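Local coordinates for protein tryptophane-5-halogenase (Microbispora sp. ATCC PTA-5024, PDB 5UAO) that probably chlorinates a peptide tryptophan at carbon 5 as an FAD-dependent halogenase during biosynthesis of the lanthipeptide NAI-107, at residues I105-V117 / H404-W416. Residues are numbered along the deposited sequence; the frame is centred on the assembly and turned at random.
Sequences IRFEWGSRPEGFV and HYRFNGRLDTPFW
Gly110 and Arg410 bring the two backbones together, their CA atoms 4.5 Å apart, where the loop joining strands 104-108 and 116-119 meets the link between helices 383-406 and 414-422. Arg410 runs out extended, its first torsion (chi1 -167°) turning CG away from the backbone N, and lays its guanidinium among three loop carbonyls, a task suited to a long chain with several N-H groups. Arg410 NH1 donates to Arg112 O at 2.7 Å and to Gly110 O, which lies tilted out of the guanidinium plane; Arg410 NH2 reaches Pro113 O at 3.0 Å, close to that plane. Arg112 O also closes the type I turn by accepting from Gly115 N on its other face. With an alanine here instead of Arg410, Gly110 O, Arg112 O and Pro113 O would probably lose these donors, and the turn could drift from the linker.

Asn408 suits its place by having both an acceptor and a flat amide. Its OD1 takes Gly110 N at 2.8 Å and, from the opposite face of the amide, Arg410 N, the latter forming an Asx turn. The amide lies over the indole of Trp109, the planes 17° apart, with Asn408 ND2 3.3 Å from Trp109 CE2. Tryptophan fits because, while its face takes the amide, Trp109 NE1 at the edge donates in plane to a lone pair of His404 O, 2.9 Å away. The edge of Trp416 points at the indole face in a T-shaped pair, centroids of the six-membered rings 5.8 Å apart. Glycine fits position 110, whose phi is positive.

Beyond the indole, Phe107 CZ meets the edge of the His404 ring at CD2, the two planes oblique, while His404 NE2 bonds to Glu355. Strand 274-279 flanks the contact, pairing with 104-108 and touching Trp109, Arg410 and Trp416 through Thr278; Leu468 of helix 461-471 packs on His404 and Phe116.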
loop_
_atom_site.group_PDB
_atom_site.type_symbol
_atom_site.label_atom_id
_atom_site.label_comp_id
_atom_site.label_asym_id
_atom_site.label_seq_id
_atom_site.Cartn_x
_atom_site.Cartn_y
_atom_site.Cartn_z
ATOM N N ILE A 105 -3.833 22.307 -11.410
ATOM C CA ILE A 105 -5.023 22.477 -12.194
ATOM C C ILE A 105 -5.918 23.540 -11.519
ATOM O O ILE A 105 -6.182 23.496 -10.297
ATOM C CB ILE A 105 -5.830 21.173 -12.305
ATOM C CG1 ILE A 105 -5.017 20.074 -12.975
ATOM C CG2 ILE A 105 -7.137 21.452 -13.003
ATOM C CD1 ILE A 105 -5.605 18.681 -12.971
ATOM N N ARG A 106 -6.332 24.503 -12.331
ATOM C CA ARG A 106 -7.395 25.397 -11.964
ATOM C C ARG A 106 -8.753 24.874 -12.359
ATOM O O ARG A 106 -9.120 24.852 -13.563
ATOM C CB ARG A 106 -7.187 26.736 -12.636
ATOM C CG ARG A 106 -8.141 27.806 -12.175
ATOM C CD ARG A 106 -7.917 29.188 -12.805
ATOM N NE ARG A 106 -9.040 29.956 -12.284
ATOM C CZ ARG A 106 -10.218 30.112 -12.892
ATOM N NH1 ARG A 106 -10.437 29.712 -14.145
ATOM N NH2 ARG A 106 -11.177 30.734 -12.238
ATOM N N PHE A 107 -9.581 24.694 -11.354
ATOM C CA PHE A 107 -10.895 24.091 -11.527
ATOM C C PHE A 107 -12.022 25.143 -11.497
ATOM O O PHE A 107 -12.343 25.671 -10.416
ATOM C CB PHE A 107 -11.119 23.075 -10.402
ATOM C CG PHE A 107 -10.529 21.722 -10.639
ATOM C CD1 PHE A 107 -11.139 20.847 -11.518
ATOM C CD2 PHE A 107 -9.369 21.304 -9.971
ATOM C CE1 PHE A 107 -10.612 19.602 -11.783
ATOM C CE2 PHE A 107 -8.854 20.052 -10.210
ATOM C CZ PHE A 107 -9.454 19.203 -11.135
ATOM N N GLU A 108 -12.602 25.464 -12.667
ATOM C CA GLU A 108 -13.810 26.299 -12.709
ATOM C C GLU A 108 -14.970 25.288 -12.623
ATOM O O GLU A 108 -15.483 24.763 -13.607
ATOM C CB GLU A 108 -13.997 27.152 -13.951
ATOM C CG GLU A 108 -12.794 27.863 -14.432
ATOM C CD GLU A 108 -13.222 28.808 -15.563
ATOM O OE1 GLU A 108 -12.694 28.671 -16.726
ATOM O OE2 GLU A 108 -14.201 29.588 -15.308
ATOM N N TRP A 109 -15.319 25.008 -11.393
ATOM C CA TRP A 109 -15.938 23.766 -11.050
ATOM C C TRP A 109 -16.579 23.895 -9.673
ATOM O O TRP A 109 -16.007 24.518 -8.780
ATOM C CB TRP A 109 -14.814 22.719 -10.954
ATOM C CG TRP A 109 -15.197 21.262 -11.172
ATOM C CD1 TRP A 109 -15.681 20.363 -10.235
ATOM C CD2 TRP A 109 -15.017 20.498 -12.388
ATOM N NE1 TRP A 109 -15.855 19.115 -10.827
ATOM C CE2 TRP A 109 -15.459 19.179 -12.138
ATOM C CE3 TRP A 109 -14.585 20.818 -13.664
ATOM C CZ2 TRP A 109 -15.436 18.204 -13.114
ATOM C CZ3 TRP A 109 -14.531 19.841 -14.624
ATOM C CH2 TRP A 109 -14.973 18.555 -14.371
ATOM N N GLY A 110 -17.704 23.204 -9.475
ATOM C CA GLY A 110 -18.429 23.320 -8.250
ATOM C C GLY A 110 -19.161 24.648 -8.106
ATOM O O GLY A 110 -19.243 25.457 -9.068
ATOM N N SER A 111 -19.729 24.858 -6.938
ATOM C CA SER A 111 -20.625 25.984 -6.744
ATOM C C SER A 111 -19.957 27.258 -6.315
ATOM O O SER A 111 -20.612 28.303 -6.359
ATOM C CB SER A 111 -21.792 25.611 -5.842
ATOM O OG SER A 111 -21.333 25.276 -4.545
ATOM N N ARG A 112 -18.658 27.244 -6.012
ATOM C CA ARG A 112 -17.959 28.517 -5.744
ATOM C C ARG A 112 -17.777 29.320 -7.015
ATOM O O ARG A 112 -17.196 28.805 -8.014
ATOM C CB ARG A 112 -16.569 28.258 -5.141
ATOM C CG ARG A 112 -16.574 27.452 -3.851
ATOM C CD ARG A 112 -15.200 26.830 -3.669
ATOM N NE ARG A 112 -15.035 25.920 -2.540
ATOM C CZ ARG A 112 -14.966 26.336 -1.306
ATOM N NH1 ARG A 112 -15.091 27.627 -1.029
ATOM N NH2 ARG A 112 -14.783 25.473 -0.358
ATOM N N PRO A 113 -18.239 30.587 -7.028
ATOM C CA PRO A 113 -18.097 31.372 -8.272
ATOM C C PRO A 113 -16.668 31.449 -8.783
ATOM O O PRO A 113 -16.455 31.466 -9.999
ATOM C CB PRO A 113 -18.572 32.787 -7.869
ATOM C CG PRO A 113 -19.346 32.633 -6.607
ATOM C CD PRO A 113 -19.077 31.278 -6.011
ATOM N N GLU A 114 -15.692 31.496 -7.871
ATOM C CA GLU A 114 -14.262 31.592 -8.255
ATOM C C GLU A 114 -13.628 30.225 -8.542
ATOM O O GLU A 114 -12.491 30.145 -8.940
ATOM C CB GLU A 114 -13.471 32.283 -7.130
ATOM C CG GLU A 114 -13.335 31.531 -5.786
ATOM C CD GLU A 114 -14.526 31.647 -4.785
ATOM O OE1 GLU A 114 -15.728 31.822 -5.170
ATOM O OE2 GLU A 114 -14.242 31.552 -3.549
ATOM N N GLY A 115 -14.348 29.132 -8.330
ATOM C CA GLY A 115 -13.706 27.829 -8.470
ATOM C C GLY A 115 -12.657 27.600 -7.380
ATOM O O GLY A 115 -12.737 28.172 -6.261
ATOM N N PHE A 116 -11.673 26.755 -7.684
ATOM C CA PHE A 116 -10.593 26.434 -6.719
ATOM C C PHE A 116 -9.438 25.906 -7.509
ATOM O O PHE A 116 -9.587 25.543 -8.673
ATOM C CB PHE A 116 -10.963 25.388 -5.636
ATOM C CG PHE A 116 -11.498 24.096 -6.203
ATOM C CD1 PHE A 116 -12.837 24.019 -6.591
ATOM C CD2 PHE A 116 -10.686 22.991 -6.406
ATOM C CE1 PHE A 116 -13.366 22.870 -7.144
ATOM C CE2 PHE A 116 -11.215 21.817 -6.955
ATOM C CZ PHE A 116 -12.557 21.741 -7.301
ATOM N N VAL A 117 -8.296 25.841 -6.856
ATOM C CA VAL A 117 -7.062 25.401 -7.495
ATOM C C VAL A 117 -6.516 24.209 -6.749
ATOM O O VAL A 117 -6.681 24.087 -5.533
ATOM C CB VAL A 117 -5.976 26.530 -7.600
ATOM C CG1 VAL A 117 -6.482 27.667 -8.476
ATOM C CG2 VAL A 117 -5.544 27.033 -6.255
ATOM N N HIS A 404 -15.108 13.780 -9.181
ATOM C CA HIS A 404 -15.108 15.082 -9.887
ATOM C C HIS A 404 -16.487 15.317 -10.527
ATOM O O HIS A 404 -16.924 16.456 -10.730
ATOM C CB HIS A 404 -14.095 15.149 -11.005
ATOM C CG HIS A 404 -12.658 15.035 -10.575
ATOM N ND1 HIS A 404 -12.169 14.000 -9.822
ATOM C CD2 HIS A 404 -11.595 15.818 -10.848
ATOM C CE1 HIS A 404 -10.861 14.142 -9.648
ATOM N NE2 HIS A 404 -10.485 15.223 -10.291
ATOM N N TYR A 405 -17.177 14.223 -10.883
ATOM C CA TYR A 405 -18.467 14.296 -11.534
ATOM C C TYR A 405 -19.657 14.313 -10.610
ATOM O O TYR A 405 -20.547 15.157 -10.769
ATOM C CB TYR A 405 -18.646 13.161 -12.574
ATOM C CG TYR A 405 -18.023 13.498 -13.922
ATOM C CD1 TYR A 405 -18.690 14.306 -14.830
ATOM C CD2 TYR A 405 -16.723 13.067 -14.238
ATOM C CE1 TYR A 405 -18.120 14.629 -16.016
ATOM C CE2 TYR A 405 -16.150 13.366 -15.425
ATOM C CZ TYR A 405 -16.859 14.161 -16.297
ATOM O OH TYR A 405 -16.320 14.488 -17.441
ATOM N N ARG A 406 -19.655 13.438 -9.600
ATOM C CA ARG A 406 -20.794 13.263 -8.698
ATOM C C ARG A 406 -21.118 14.548 -7.938
ATOM O O ARG A 406 -22.283 14.763 -7.570
ATOM C CB ARG A 406 -20.433 12.187 -7.675
ATOM C CG ARG A 406 -21.525 11.833 -6.683
ATOM C CD ARG A 406 -22.550 10.987 -7.370
ATOM N NE ARG A 406 -23.778 10.906 -6.615
ATOM C CZ ARG A 406 -24.556 9.817 -6.562
ATOM N NH1 ARG A 406 -24.225 8.693 -7.182
ATOM N NH2 ARG A 406 -25.664 9.836 -5.857
ATOM N N PHE A 407 -20.102 15.381 -7.638
ATOM C CA PHE A 407 -20.302 16.481 -6.691
ATOM C C PHE A 407 -20.147 17.890 -7.316
ATOM O O PHE A 407 -19.939 18.887 -6.582
ATOM C CB PHE A 407 -19.364 16.326 -5.511
ATOM C CG PHE A 407 -19.542 15.040 -4.759
ATOM C CD1 PHE A 407 -20.722 14.788 -4.072
ATOM C CD2 PHE A 407 -18.553 14.083 -4.743
ATOM C CE1 PHE A 407 -20.883 13.627 -3.345
ATOM C CE2 PHE A 407 -18.716 12.892 -4.085
ATOM C CZ PHE A 407 -19.887 12.674 -3.342
ATOM N N ASN A 408 -20.232 17.958 -8.659
ATOM C CA ASN A 408 -20.058 19.224 -9.328
ATOM C C ASN A 408 -21.382 19.978 -9.432
ATOM O O ASN A 408 -22.133 19.850 -10.404
ATOM C CB ASN A 408 -19.377 19.049 -10.724
ATOM C CG ASN A 408 -19.041 20.404 -11.367
ATOM O OD1 ASN A 408 -19.363 21.428 -10.786
ATOM N ND2 ASN A 408 -18.494 20.391 -12.576
ATOM N N GLY A 409 -21.649 20.803 -8.428
ATOM C CA GLY A 409 -22.864 21.618 -8.395
ATOM C C GLY A 409 -22.907 22.901 -9.193
ATOM O O GLY A 409 -23.739 23.761 -8.900
ATOM N N ARG A 410 -22.024 23.097 -10.182
ATOM C CA ARG A 410 -21.905 24.379 -10.847
ATOM C C ARG A 410 -23.094 24.660 -11.767
ATOM O O ARG A 410 -23.549 25.795 -11.792
ATOM C CB ARG A 410 -20.620 24.462 -11.691
ATOM C CG ARG A 410 -20.238 25.855 -12.174
ATOM C CD ARG A 410 -18.767 25.926 -12.489
ATOM N NE ARG A 410 -18.234 27.290 -12.600
ATOM C CZ ARG A 410 -17.719 28.005 -11.602
ATOM N NH1 ARG A 410 -17.569 27.514 -10.384
ATOM N NH2 ARG A 410 -17.274 29.217 -11.831
ATOM N N LEU A 411 -23.527 23.678 -12.592
ATOM C CA LEU A 411 -24.500 23.953 -13.662
ATOM C C LEU A 411 -25.776 23.122 -13.501
ATOM O O LEU A 411 -25.735 22.039 -12.937
ATOM C CB LEU A 411 -23.890 23.732 -15.049
ATOM C CG LEU A 411 -22.712 24.626 -15.420
ATOM C CD1 LEU A 411 -22.302 24.329 -16.879
ATOM C CD2 LEU A 411 -23.014 26.092 -15.231
ATOM N N ASP A 412 -26.903 23.639 -13.967
ATOM C CA ASP A 412 -28.203 22.907 -13.831
ATOM C C ASP A 412 -28.726 22.269 -15.154
ATOM O O ASP A 412 -29.929 22.113 -15.374
ATOM C CB ASP A 412 -29.264 23.806 -13.144
ATOM C CG ASP A 412 -29.035 23.955 -11.598
ATOM O OD1 ASP A 412 -28.279 23.159 -10.980
ATOM O OD2 ASP A 412 -29.616 24.879 -10.976
ATOM N N THR A 413 -27.819 21.785 -15.965
ATOM C CA THR A 413 -28.132 21.216 -17.277
ATOM C C THR A 413 -28.479 19.723 -17.108
ATOM O O THR A 413 -28.138 19.120 -16.103
ATOM C CB THR A 413 -26.925 21.328 -18.232
ATOM O OG1 THR A 413 -25.843 20.542 -17.699
ATOM C CG2 THR A 413 -26.491 22.805 -18.443
ATOM N N PRO A 414 -29.167 19.127 -18.099
ATOM C CA PRO A 414 -29.572 17.715 -17.938
ATOM C C PRO A 414 -28.332 16.803 -17.770
ATOM O O PRO A 414 -28.363 15.914 -16.919
ATOM C CB PRO A 414 -30.371 17.408 -19.217
ATOM C CG PRO A 414 -30.800 18.744 -19.764
ATOM C CD PRO A 414 -29.684 19.714 -19.352
ATOM N N PHE A 415 -27.237 17.057 -18.509
ATOM C CA PHE A 415 -25.971 16.305 -18.255
ATOM C C PHE A 415 -25.546 16.380 -16.792
ATOM O O PHE A 415 -25.230 15.333 -16.192
ATOM C CB PHE A 415 -24.831 16.728 -19.169
ATOM C CG PHE A 415 -23.546 16.052 -18.836
ATOM C CD1 PHE A 415 -23.261 14.810 -19.362
ATOM C CD2 PHE A 415 -22.655 16.601 -17.931
ATOM C CE1 PHE A 415 -22.098 14.144 -19.004
ATOM C CE2 PHE A 415 -21.448 15.968 -17.624
ATOM C CZ PHE A 415 -21.178 14.721 -18.159
ATOM N N TRP A 416 -25.568 17.560 -16.162
ATOM C CA TRP A 416 -25.022 17.714 -14.854
ATOM C C TRP A 416 -25.956 17.242 -13.776
ATOM O O TRP A 416 -25.530 16.665 -12.773
ATOM C CB TRP A 416 -24.483 19.127 -14.592
ATOM C CG TRP A 416 -23.059 19.290 -15.214
ATOM C CD1 TRP A 416 -22.736 19.992 -16.305
ATOM C CD2 TRP A 416 -21.841 18.641 -14.780
ATOM N NE1 TRP A 416 -21.408 19.848 -16.602
ATOM C CE2 TRP A 416 -20.839 19.003 -15.683
ATOM C CE3 TRP A 416 -21.522 17.760 -13.744
ATOM C CZ2 TRP A 416 -19.530 18.509 -15.592
ATOM C CZ3 TRP A 416 -20.207 17.278 -13.628
ATOM C CH2 TRP A 416 -19.226 17.680 -14.565
HETATM O O HOH W 1 -20.361 21.856 -5.960
#